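PDB 2PX0: flagellar biosynthesis protein FlhF from Bacillus subtilis, which binds GTP as an SRP-type GTPase that forms a homodimer, and is necessary for flagellar biosynthesis. Local coordinates for residues Tyr107-Gly112 against Val188-Arg193; Thr114-Thr119 against Phe217-Ala222. One frame throughout, in Å; residues are numbered along the deposited sequence.

Contact 1 of 2, residues Tyr107-Gly112 against Val188-Arg193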
ATOM      1  N   TYR A 107       3.695 -13.636 -23.722  1.00 66.79           N
ATOM      2  CA  TYR A 107       3.786 -13.794 -22.279  1.00 66.20           C
ATOM      3  C   TYR A 107       3.762 -12.456 -21.552  1.00 64.96           C
ATOM      4  O   TYR A 107       4.584 -11.578 -21.813  1.00 65.46           O
ATOM      5  CB  TYR A 107       5.054 -14.567 -21.946  1.00 68.21           C
ATOM      6  CG  TYR A 107       5.140 -15.859 -22.722  1.00 71.99           C
ATOM      7  CD1 TYR A 107       4.399 -16.981 -22.339  1.00 72.53           C
ATOM      8  CD2 TYR A 107       5.919 -15.947 -23.876  1.00 73.62           C
ATOM      9  CE1 TYR A 107       4.430 -18.152 -23.091  1.00 73.54           C
ATOM     10  CE2 TYR A 107       5.955 -17.112 -24.634  1.00 74.77           C
ATOM     11  CZ  TYR A 107       5.208 -18.207 -24.238  1.00 74.52           C
ATOM     12  OH  TYR A 107       5.229 -19.344 -25.010  1.00 76.74           O
ATOM     13  N   ILE A 108       2.804 -12.313 -20.640  1.00 62.29           N
ATOM     14  CA  ILE A 108       2.641 -11.090 -19.865  1.00 58.95           C
ATOM     15  C   ILE A 108       2.945 -11.361 -18.394  1.00 58.29           C
ATOM     16  O   ILE A 108       2.227 -12.109 -17.728  1.00 58.43           O
ATOM     17  CB  ILE A 108       1.200 -10.555 -19.983  1.00 57.62           C
ATOM     18  CG1 ILE A 108       0.833 -10.342 -21.454  1.00 57.18           C
ATOM     19  CG2 ILE A 108       1.054  -9.271 -19.193  1.00 56.93           C
ATOM     20  CD1 ILE A 108       1.725  -9.357 -22.195  1.00 58.58           C
ATOM     21  N   VAL A 109       4.006 -10.746 -17.887  1.00 56.44           N
ATOM     22  CA  VAL A 109       4.398 -10.945 -16.498  1.00 55.60           C
ATOM     23  C   VAL A 109       4.201  -9.714 -15.606  1.00 54.96           C
ATOM     24  O   VAL A 109       4.506  -8.581 -16.002  1.00 55.88           O
ATOM     25  CB  VAL A 109       5.871 -11.415 -16.418  1.00 55.54           C
ATOM     26  CG1 VAL A 109       6.359 -11.426 -14.973  1.00 54.18           C
ATOM     27  CG2 VAL A 109       5.992 -12.803 -17.029  1.00 53.80           C
ATOM     28  N   LEU A 110       3.678  -9.947 -14.405  1.00 52.39           N
ATOM     29  CA  LEU A 110       3.456  -8.872 -13.451  1.00 49.79           C
ATOM     30  C   LEU A 110       4.072  -9.208 -12.101  1.00 49.45           C
ATOM     31  O   LEU A 110       3.717 -10.213 -11.485  1.00 49.93           O
ATOM     32  CB  LEU A 110       1.968  -8.620 -13.241  1.00 49.70           C
ATOM     33  CG  LEU A 110       0.999  -8.268 -14.364  1.00 50.24           C
ATOM     34  CD1 LEU A 110      -0.063  -7.341 -13.763  1.00 50.24           C
ATOM     35  CD2 LEU A 110       1.703  -7.587 -15.523  1.00 49.32           C
ATOM     36  N   PHE A 111       5.002  -8.375 -11.650  1.00 46.99           N
ATOM     37  CA  PHE A 111       5.632  -8.581 -10.361  1.00 45.76           C
ATOM     38  C   PHE A 111       5.550  -7.259  -9.607  1.00 45.11           C
ATOM     39  O   PHE A 111       5.297  -6.215 -10.206  1.00 44.51           O
ATOM     40  CB  PHE A 111       7.087  -9.074 -10.528  1.00 45.06           C
ATOM     41  CG  PHE A 111       7.845  -8.399 -11.641  1.00 45.05           C
ATOM     42  CD1 PHE A 111       8.346  -7.108 -11.491  1.00 43.49           C
ATOM     43  CD2 PHE A 111       8.047  -9.051 -12.852  1.00 45.50           C
ATOM     44  CE1 PHE A 111       9.032  -6.480 -12.526  1.00 39.32           C
ATOM     45  CE2 PHE A 111       8.742  -8.416 -13.904  1.00 42.66           C
ATOM     46  CZ  PHE A 111       9.229  -7.136 -13.731  1.00 38.68           C
ATOM     47  N   GLY A 112       5.720  -7.289  -8.292  1.00 44.08           N
ATOM     48  CA  GLY A 112       5.624  -6.045  -7.563  1.00 41.47           C
ATOM     49  C   GLY A 112       5.325  -6.169  -6.090  1.00 40.94           C
ATOM     50  O   GLY A 112       5.167  -7.250  -5.547  1.00 39.88           O
ATOM     51  N   VAL A 188       0.998 -14.305 -16.759  1.00 55.37           N
ATOM     52  CA  VAL A 188       1.717 -14.857 -15.613  1.00 53.72           C
ATOM     53  C   VAL A 188       1.623 -13.958 -14.386  1.00 52.08           C
ATOM     54  O   VAL A 188       1.941 -12.774 -14.451  1.00 52.15           O
ATOM     55  CB  VAL A 188       3.197 -15.050 -15.932  1.00 53.63           C
ATOM     56  CG1 VAL A 188       3.887 -15.704 -14.750  1.00 54.02           C
ATOM     57  CG2 VAL A 188       3.354 -15.887 -17.177  1.00 53.08           C
ATOM     58  N   ASP A 189       1.195 -14.544 -13.272  1.00 50.96           N
ATOM     59  CA  ASP A 189       1.039 -13.845 -11.993  1.00 51.61           C
ATOM     60  C   ASP A 189       2.235 -14.293 -11.147  1.00 50.82           C
ATOM     61  O   ASP A 189       2.764 -15.385 -11.360  1.00 51.74           O
ATOM     62  CB  ASP A 189      -0.306 -14.262 -11.359  1.00 54.11           C
ATOM     63  CG  ASP A 189      -0.636 -13.514 -10.058  1.00 55.34           C
ATOM     64  OD1 ASP A 189      -0.046 -12.443  -9.802  1.00 55.87           O
ATOM     65  OD2 ASP A 189      -1.513 -13.999  -9.294  1.00 53.03           O
ATOM     66  N   THR A 190       2.685 -13.449 -10.222  1.00 49.56           N
ATOM     67  CA  THR A 190       3.839 -13.787  -9.384  1.00 48.80           C
ATOM     68  C   THR A 190       3.583 -13.515  -7.904  1.00 48.19           C
ATOM     69  O   THR A 190       2.652 -12.798  -7.551  1.00 47.59           O
ATOM     70  CB  THR A 190       5.101 -12.988  -9.800  1.00 47.41           C
ATOM     71  OG1 THR A 190       4.940 -11.615  -9.426  1.00 49.43           O
ATOM     72  CG2 THR A 190       5.322 -13.074 -11.302  1.00 44.54           C
ATOM     73  N   ALA A 191       4.427 -14.086  -7.048  1.00 48.33           N
ATOM     74  CA  ALA A 191       4.303 -13.925  -5.603  1.00 47.32           C
ATOM     75  C   ALA A 191       4.707 -12.538  -5.109  1.00 49.49           C
ATOM     76  O   ALA A 191       5.630 -11.898  -5.619  1.00 48.84           O
ATOM     77  CB  ALA A 191       5.133 -14.966  -4.910  1.00 47.41           C
ATOM     78  N   GLY A 192       4.007 -12.072  -4.091  1.00 52.21           N
ATOM     79  CA  GLY A 192       4.318 -10.769  -3.550  1.00 54.97           C
ATOM     80  C   GLY A 192       5.266 -10.859  -2.371  1.00 57.29           C
ATOM     81  O   GLY A 192       4.835 -10.883  -1.213  1.00 56.66           O
ATOM     82  N   ARG A 193       6.560 -10.927  -2.660  1.00 58.71           N
ATOM     83  CA  ARG A 193       7.560 -10.991  -1.607  1.00 60.29           C
ATOM     84  C   ARG A 193       8.071  -9.560  -1.446  1.00 60.99           C
ATOM     85  O   ARG A 193       7.871  -8.739  -2.331  1.00 61.60           O
ATOM     86  CB  ARG A 193       8.705 -11.919  -2.022  1.00 60.75           C
ATOM     87  CG  ARG A 193       8.280 -13.261  -2.619  1.00 63.80           C
ATOM     88  CD  ARG A 193       8.116 -14.372  -1.589  1.00 67.85           C
ATOM     89  NE  ARG A 193       8.062 -15.685  -2.242  1.00 72.21           N
ATOM     90  CZ  ARG A 193       8.024 -16.856  -1.605  1.00 73.58           C
ATOM     91  NH1 ARG A 193       8.036 -16.896  -0.279  1.00 72.77           N
ATOM     92  NH2 ARG A 193       7.984 -17.995  -2.296  1.00 73.27           N
TER
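Val109 and Val188 are paired in parallel register, their CA atoms 4.8 Å apart, and their side chains lie side by side pointing the same way. Val109 CG2, anti to the carbonyl carbon and beside the backbone N, meets Val188 CB at 3.8 Å. The backbone ladder beside them is short. Val188 N donates to Ile108 O at 2.7 Å, nearly in line with the carbonyl, whereas the return bond from Leu110 N to Val188 O is weak at 3.3 Å.

Beyond it a side chain takes over from the backbone. With chi1 at 71°, Thr190 OG1 stands between its own backbone N and carbonyl carbon and gives its proton to Leu110 O at 2.8 Å. It lies in the carbonyl plane on a lone pair, with a C=O...OG1 angle of 131°. The methyl CG2 of Thr190 approaches Val109 CG1 at 4.2 Å, the two side chains crossing at about a right angle.

Asp189 projects from the opposite face to Val188; its OD2 bonds Thr119 OG1, a magnesium ligand, as a second-shell partner. Central strand 107-112 of this P-loop NTPase sheet thus joins strand 185-189 where the latter runs into the nucleotide-binding loop. Strand 214-221 flanks 107-112 across from this contact, helix 118-132 packs on Leu110, and Leu204 of helix 198-207 touches Phe111.

Contact 2 of 2, residues Thr114-Thr119 against Phe217-Ala222; sequences TGAGKT and FLVLSA. With MG (magnesium ion), chain I; GNP (phosphoaminophosphonic acid-guanylate ester), chain J; GNP (phosphoaminophosphonic acid-guanylate ester), chain R.
Ala116 and Ser221 bring their CA atoms to 5.2 Å, Lys118 and Val219 to 6.4 Å, and the P-loop (Walker A motif) lies against the end of strand 214-221 by packing, with no hydrogen bond between the two segments. Val219 carries the contact. Its CG1, anti to the backbone N (chi1 170°), reaches Ala116 CB at 3.7 Å, while its CB meets the aliphatic CG of Lys118, the two chains crossing obliquely. Val219 thus lies against the lysine stem on the way to the nucleotide.

The Lys118 chain bends at chi3 and again at chi4 (-68° and -55°), turning NZ back over the phosphates. There NZ donates at 2.9 Å to O1B of the GTP analogue GMPPNP and also to its gamma-phosphate O3G; a further bond to Gly112 O helps hold the ammonium. O1B also accepts the backbone N-H of Lys118 at 2.7 Å and that of Gly117, so three donors grip it, and the lysine charge probably offsets that of the beta and gamma phosphates.

Across the dimer, Thr114 CB lies against the ribose of the second nucleotide. The magnesium ion has six ligands: three waters, O2G and O2B of GMPPNP, and Thr119 OG1 at 2.3 Å, which sits roughly opposite O2G.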
ATOM      1  N   THR A 114       3.758  -5.949  -2.221  1.00 43.17           N
ATOM      2  CA  THR A 114       2.691  -6.733  -1.635  1.00 42.13           C
ATOM      3  C   THR A 114       1.362  -5.982  -1.680  1.00 43.37           C
ATOM      4  O   THR A 114       1.325  -4.761  -1.529  1.00 44.34           O
ATOM      5  CB  THR A 114       3.011  -7.117  -0.163  1.00 40.52           C
ATOM      6  OG1 THR A 114       3.481  -5.969   0.544  1.00 39.92           O
ATOM      7  CG2 THR A 114       4.059  -8.202  -0.110  1.00 37.00           C
ATOM      8  N   GLY A 115       0.284  -6.732  -1.911  1.00 43.65           N
ATOM      9  CA  GLY A 115      -1.057  -6.175  -1.965  1.00 41.50           C
ATOM     10  C   GLY A 115      -1.277  -5.026  -2.918  1.00 41.56           C
ATOM     11  O   GLY A 115      -2.303  -4.365  -2.851  1.00 42.69           O
ATOM     12  N   ALA A 116      -0.333  -4.779  -3.814  1.00 42.69           N
ATOM     13  CA  ALA A 116      -0.468  -3.661  -4.740  1.00 43.17           C
ATOM     14  C   ALA A 116      -1.657  -3.818  -5.682  1.00 42.50           C
ATOM     15  O   ALA A 116      -2.361  -2.851  -5.970  1.00 39.96           O
ATOM     16  CB  ALA A 116       0.815  -3.489  -5.535  1.00 45.32           C
ATOM     17  N   GLY A 117      -1.877  -5.042  -6.154  1.00 42.94           N
ATOM     18  CA  GLY A 117      -2.981  -5.302  -7.058  1.00 42.14           C
ATOM     19  C   GLY A 117      -2.512  -6.007  -8.311  1.00 41.96           C
ATOM     20  O   GLY A 117      -2.946  -5.699  -9.409  1.00 44.47           O
ATOM     21  N   LYS A 118      -1.614  -6.961  -8.159  1.00 41.72           N
ATOM     22  CA  LYS A 118      -1.118  -7.671  -9.323  1.00 43.21           C
ATOM     23  C   LYS A 118      -2.157  -8.596  -9.926  1.00 43.97           C
ATOM     24  O   LYS A 118      -2.476  -8.497 -11.110  1.00 46.17           O
ATOM     25  CB  LYS A 118       0.122  -8.491  -8.970  1.00 40.22           C
ATOM     26  CG  LYS A 118       1.355  -7.661  -8.736  1.00 33.74           C
ATOM     27  CD  LYS A 118       2.538  -8.557  -8.470  1.00 28.93           C
ATOM     28  CE  LYS A 118       2.362  -9.266  -7.147  1.00 27.04           C
ATOM     29  NZ  LYS A 118       2.130  -8.320  -6.022  1.00 21.30           N
ATOM     30  N   THR A 119      -2.684  -9.490  -9.106  1.00 43.14           N
ATOM     31  CA  THR A 119      -3.658 -10.452  -9.574  1.00 44.78           C
ATOM     32  C   THR A 119      -4.960  -9.840 -10.117  1.00 45.20           C
ATOM     33  O   THR A 119      -5.448 -10.233 -11.182  1.00 43.68           O
ATOM     34  CB  THR A 119      -3.989 -11.439  -8.461  1.00 45.76           C
ATOM     35  OG1 THR A 119      -2.773 -11.851  -7.829  1.00 46.27           O
ATOM     36  CG2 THR A 119      -4.683 -12.660  -9.040  1.00 45.66           C
ATOM     37  N   PHE A 217       5.846  -6.257 -16.441  1.00 51.41           N
ATOM     38  CA  PHE A 217       5.219  -5.045 -15.911  1.00 48.64           C
ATOM     39  C   PHE A 217       5.399  -4.900 -14.403  1.00 46.80           C
ATOM     40  O   PHE A 217       4.822  -5.673 -13.641  1.00 46.74           O
ATOM     41  CB  PHE A 217       3.724  -5.089 -16.210  1.00 47.89           C
ATOM     42  CG  PHE A 217       3.389  -4.924 -17.663  1.00 45.13           C
ATOM     43  CD1 PHE A 217       3.305  -3.654 -18.226  1.00 43.04           C
ATOM     44  CD2 PHE A 217       3.170  -6.041 -18.468  1.00 42.77           C
ATOM     45  CE1 PHE A 217       3.009  -3.497 -19.559  1.00 43.13           C
ATOM     46  CE2 PHE A 217       2.874  -5.902 -19.799  1.00 41.98           C
ATOM     47  CZ  PHE A 217       2.792  -4.622 -20.353  1.00 45.79           C
ATOM     48  N   LEU A 218       6.164  -3.896 -13.974  1.00 42.78           N
ATOM     49  CA  LEU A 218       6.406  -3.693 -12.552  1.00 39.48           C
ATOM     50  C   LEU A 218       5.205  -3.027 -11.882  1.00 39.43           C
ATOM     51  O   LEU A 218       4.870  -1.883 -12.177  1.00 40.68           O
ATOM     52  CB  LEU A 218       7.669  -2.860 -12.355  1.00 37.20           C
ATOM     53  CG  LEU A 218       8.021  -2.491 -10.906  1.00 39.36           C
ATOM     54  CD1 LEU A 218       8.276  -3.734 -10.061  1.00 37.49           C
ATOM     55  CD2 LEU A 218       9.248  -1.618 -10.910  1.00 40.63           C
ATOM     56  N   VAL A 219       4.568  -3.740 -10.961  1.00 38.60           N
ATOM     57  CA  VAL A 219       3.383  -3.224 -10.290  1.00 40.60           C
ATOM     58  C   VAL A 219       3.578  -2.517  -8.951  1.00 40.95           C
ATOM     59  O   VAL A 219       3.882  -3.157  -7.943  1.00 44.71           O
ATOM     60  CB  VAL A 219       2.347  -4.364 -10.103  1.00 40.50           C
ATOM     61  CG1 VAL A 219       1.206  -3.917  -9.196  1.00 39.25           C
ATOM     62  CG2 VAL A 219       1.802  -4.782 -11.468  1.00 39.99           C
ATOM     63  N   LEU A 220       3.380  -1.199  -8.942  1.00 37.62           N
ATOM     64  CA  LEU A 220       3.514  -0.412  -7.716  1.00 35.07           C
ATOM     65  C   LEU A 220       2.195   0.284  -7.462  1.00 36.60           C
ATOM     66  O   LEU A 220       1.437   0.542  -8.414  1.00 37.08           O
ATOM     67  CB  LEU A 220       4.594   0.658  -7.842  1.00 32.41           C
ATOM     68  CG  LEU A 220       6.031   0.270  -8.147  1.00 30.19           C
ATOM     69  CD1 LEU A 220       6.838   1.531  -8.156  1.00 28.33           C
ATOM     70  CD2 LEU A 220       6.570  -0.696  -7.132  1.00 31.42           C
ATOM     71  N   SER A 221       1.932   0.605  -6.191  1.00 34.24           N
ATOM     72  CA  SER A 221       0.701   1.265  -5.815  1.00 33.65           C
ATOM     73  C   SER A 221       0.856   2.759  -5.607  1.00 36.46           C
ATOM     74  O   SER A 221       1.830   3.215  -5.012  1.00 38.03           O
ATOM     75  CB  SER A 221       0.145   0.648  -4.555  1.00 32.26           C
ATOM     76  OG  SER A 221      -0.916   1.448  -4.050  1.00 34.45           O
ATOM     77  N   ALA A 222      -0.130   3.510  -6.101  1.00 37.38           N
ATOM     78  CA  ALA A 222      -0.173   4.967  -6.008  1.00 36.03           C
ATOM     79  C   ALA A 222      -0.330   5.462  -4.564  1.00 35.93           C
ATOM     80  O   ALA A 222      -0.458   6.661  -4.305  1.00 38.50           O
ATOM     81  CB  ALA A 222      -1.317   5.496  -6.880  1.00 30.77           C
TER
HETATM   82 MG    MG I1000      -1.655 -11.951  -5.790  1.00 47.70          MG
HETATM   83  PG  GNP J   1      -0.264 -10.194  -3.308  1.00 44.64           P
HETATM   84  O1G GNP J   1      -0.481 -10.341  -1.842  1.00 42.09           O
HETATM   85  O2G GNP J   1      -0.503 -11.511  -4.078  1.00 45.58           O
HETATM   86  O3G GNP J   1       1.068  -9.619  -3.634  1.00 42.09           O
HETATM   87  N3B GNP J   1      -1.512  -9.138  -3.700  1.00 46.35           N
HETATM   88  PB  GNP J   1      -1.750  -8.652  -5.258  1.00 49.73           P
HETATM   89  O1B GNP J   1      -0.686  -7.771  -5.701  1.00 47.24           O
HETATM   90  O2B GNP J   1      -2.029  -9.903  -6.036  1.00 48.35           O
HETATM   91  O3A GNP J   1      -3.099  -7.790  -4.960  1.00 50.60           O
HETATM   92  PA  GNP J   1      -4.583  -8.232  -5.032  1.00 51.64           P
HETATM   93  O1A GNP J   1      -4.994  -8.501  -6.441  1.00 50.55           O
HETATM   94  O2A GNP J   1      -4.711  -9.318  -3.979  1.00 50.62           O
HETATM   95  O5' GNP J   1      -5.326  -6.998  -4.573  1.00 47.60           O
HETATM   96  C5' GNP J   1      -5.128  -6.504  -3.248  1.00 47.87           C
HETATM   97  C4' GNP J   1      -6.169  -5.508  -2.892  1.00 48.78           C
HETATM   98  O4' GNP J   1      -6.102  -4.270  -3.520  1.00 48.06           O
HETATM   99  C3' GNP J   1      -7.615  -6.032  -3.140  1.00 49.14           C
HETATM  100  O3' GNP J   1      -8.451  -5.811  -2.001  1.00 50.38           O
HETATM  101  C2' GNP J   1      -8.083  -5.215  -4.338  1.00 50.32           C
HETATM  102  O2' GNP J   1      -9.464  -5.025  -4.400  1.00 52.99           O
HETATM  103  C1' GNP J   1      -7.333  -3.944  -4.120  1.00 48.36           C
HETATM  104  N9  GNP J   1      -7.122  -3.243  -5.407  1.00 43.97           N
HETATM  105  C8  GNP J   1      -6.348  -3.765  -6.529  1.00 43.88           C
HETATM  106  N7  GNP J   1      -6.359  -2.908  -7.517  1.00 44.02           N
HETATM  107  C5  GNP J   1      -7.175  -1.785  -7.007  1.00 42.17           C
HETATM  108  C6  GNP J   1      -7.538  -0.536  -7.658  1.00 43.61           C
HETATM  109  O6  GNP J   1      -7.268  -0.150  -8.727  1.00 42.46           O
HETATM  110  N1  GNP J   1      -8.319   0.255  -6.821  1.00 47.50           N
HETATM  111  C2  GNP J   1      -8.632  -0.220  -5.550  1.00 47.13           C
HETATM  112  N2  GNP J   1      -9.431   0.737  -4.847  1.00 46.55           N
HETATM  113  N3  GNP J   1      -8.353  -1.293  -4.922  1.00 44.29           N
HETATM  114  C4  GNP J   1      -7.589  -2.054  -5.749  1.00 41.90           C
HETATM  115  PG  GNP R   5      -7.691  -7.595   1.143  1.00 46.62           P
HETATM  116  O1G GNP R   5      -7.612  -7.604  -0.339  1.00 48.70           O
HETATM  117  O2G GNP R   5      -8.559  -8.748   1.673  1.00 49.69           O
HETATM  118  O3G GNP R   5      -8.146  -6.294   1.675  1.00 44.22           O
HETATM  119  N3B GNP R   5      -6.070  -7.939   1.553  1.00 47.87           N
HETATM  120  PB  GNP R   5      -5.601  -8.080   3.137  1.00 48.37           P
HETATM  121  O1B GNP R   5      -5.620  -6.792   3.817  1.00 49.03           O
HETATM  122  O2B GNP R   5      -6.403  -9.205   3.681  1.00 49.73           O
HETATM  123  O3A GNP R   5      -4.089  -8.482   2.908  1.00 48.67           O
HETATM  124  PA  GNP R   5      -3.449  -9.823   3.043  1.00 52.40           P
HETATM  125  O1A GNP R   5      -3.471 -10.259   4.457  1.00 54.50           O
HETATM  126  O2A GNP R   5      -4.106 -10.676   1.982  1.00 54.49           O
HETATM  127  O5' GNP R   5      -1.996  -9.543   2.646  1.00 51.44           O
HETATM  128  C5' GNP R   5      -1.666  -9.091   1.312  1.00 51.77           C
HETATM  129  C4' GNP R   5      -0.189  -9.106   1.083  1.00 52.52           C
HETATM  130  O4' GNP R   5       0.593  -8.323   1.922  1.00 53.33           O
HETATM  131  C3' GNP R   5       0.409 -10.551   1.160  1.00 53.43           C
HETATM  132  O3' GNP R   5       1.235 -10.842   0.013  1.00 53.28           O
HETATM  133  C2' GNP R   5       1.216 -10.539   2.472  1.00 52.85           C
HETATM  134  O2' GNP R   5       2.304 -11.422   2.496  1.00 50.27           O
HETATM  135  C1' GNP R   5       1.625  -9.090   2.528  1.00 52.22           C
HETATM  136  N9  GNP R   5       1.833  -8.669   3.938  1.00 46.39           N
HETATM  137  C8  GNP R   5       0.788  -8.623   4.952  1.00 44.83           C
HETATM  138  N7  GNP R   5       1.290  -8.219   6.099  1.00 45.61           N
HETATM  139  C5  GNP R   5       2.733  -7.992   5.808  1.00 44.55           C
HETATM  140  C6  GNP R   5       3.811  -7.541   6.690  1.00 43.20           C
HETATM  141  O6  GNP R   5       3.772  -7.263   7.816  1.00 44.65           O
HETATM  142  N1  GNP R   5       5.015  -7.459   6.018  1.00 43.09           N
HETATM  143  C2  GNP R   5       5.057  -7.792   4.680  1.00 46.05           C
HETATM  144  N2  GNP R   5       6.401  -7.635   4.176  1.00 47.36           N
HETATM  145  N3  GNP R   5       4.169  -8.196   3.841  1.00 45.85           N
HETATM  146  C4  GNP R   5       2.983  -8.274   4.507  1.00 44.32           C
HETATM  147  O   HOH W   1      -3.388 -12.133  -4.621  1.00 45.18           O
HETATM  148  O   HOH W   2      -1.293 -14.001  -5.561  1.00 52.28           O
HETATM  149  O   HOH W   3       0.047 -11.799  -6.994  1.00 44.28           O

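In the fold
After the N-terminal helices between 41 and 90, the chain runs through strand 107-112 straight into the P-loop, so residues 107-112 of contact 1 and 114-119 of contact 2 are separated by a single residue. Helix 118-132, edge strand 137-141 and two more helices follow before 188-193 returns to close contact 1. Helix 198-207 comes next, and then segment 217-222 closes contact 2. The segments therefore alternate and the two loops cross, their centres about 9 Å apart. Strand 107-112 sits between 185-189 and 214-221 in the sheet, tied to the latter through a probable hydrogen bond between Phe111 O and Val219 N. Together the contacts border the nucleotide and magnesium site, and both reach the second subunit.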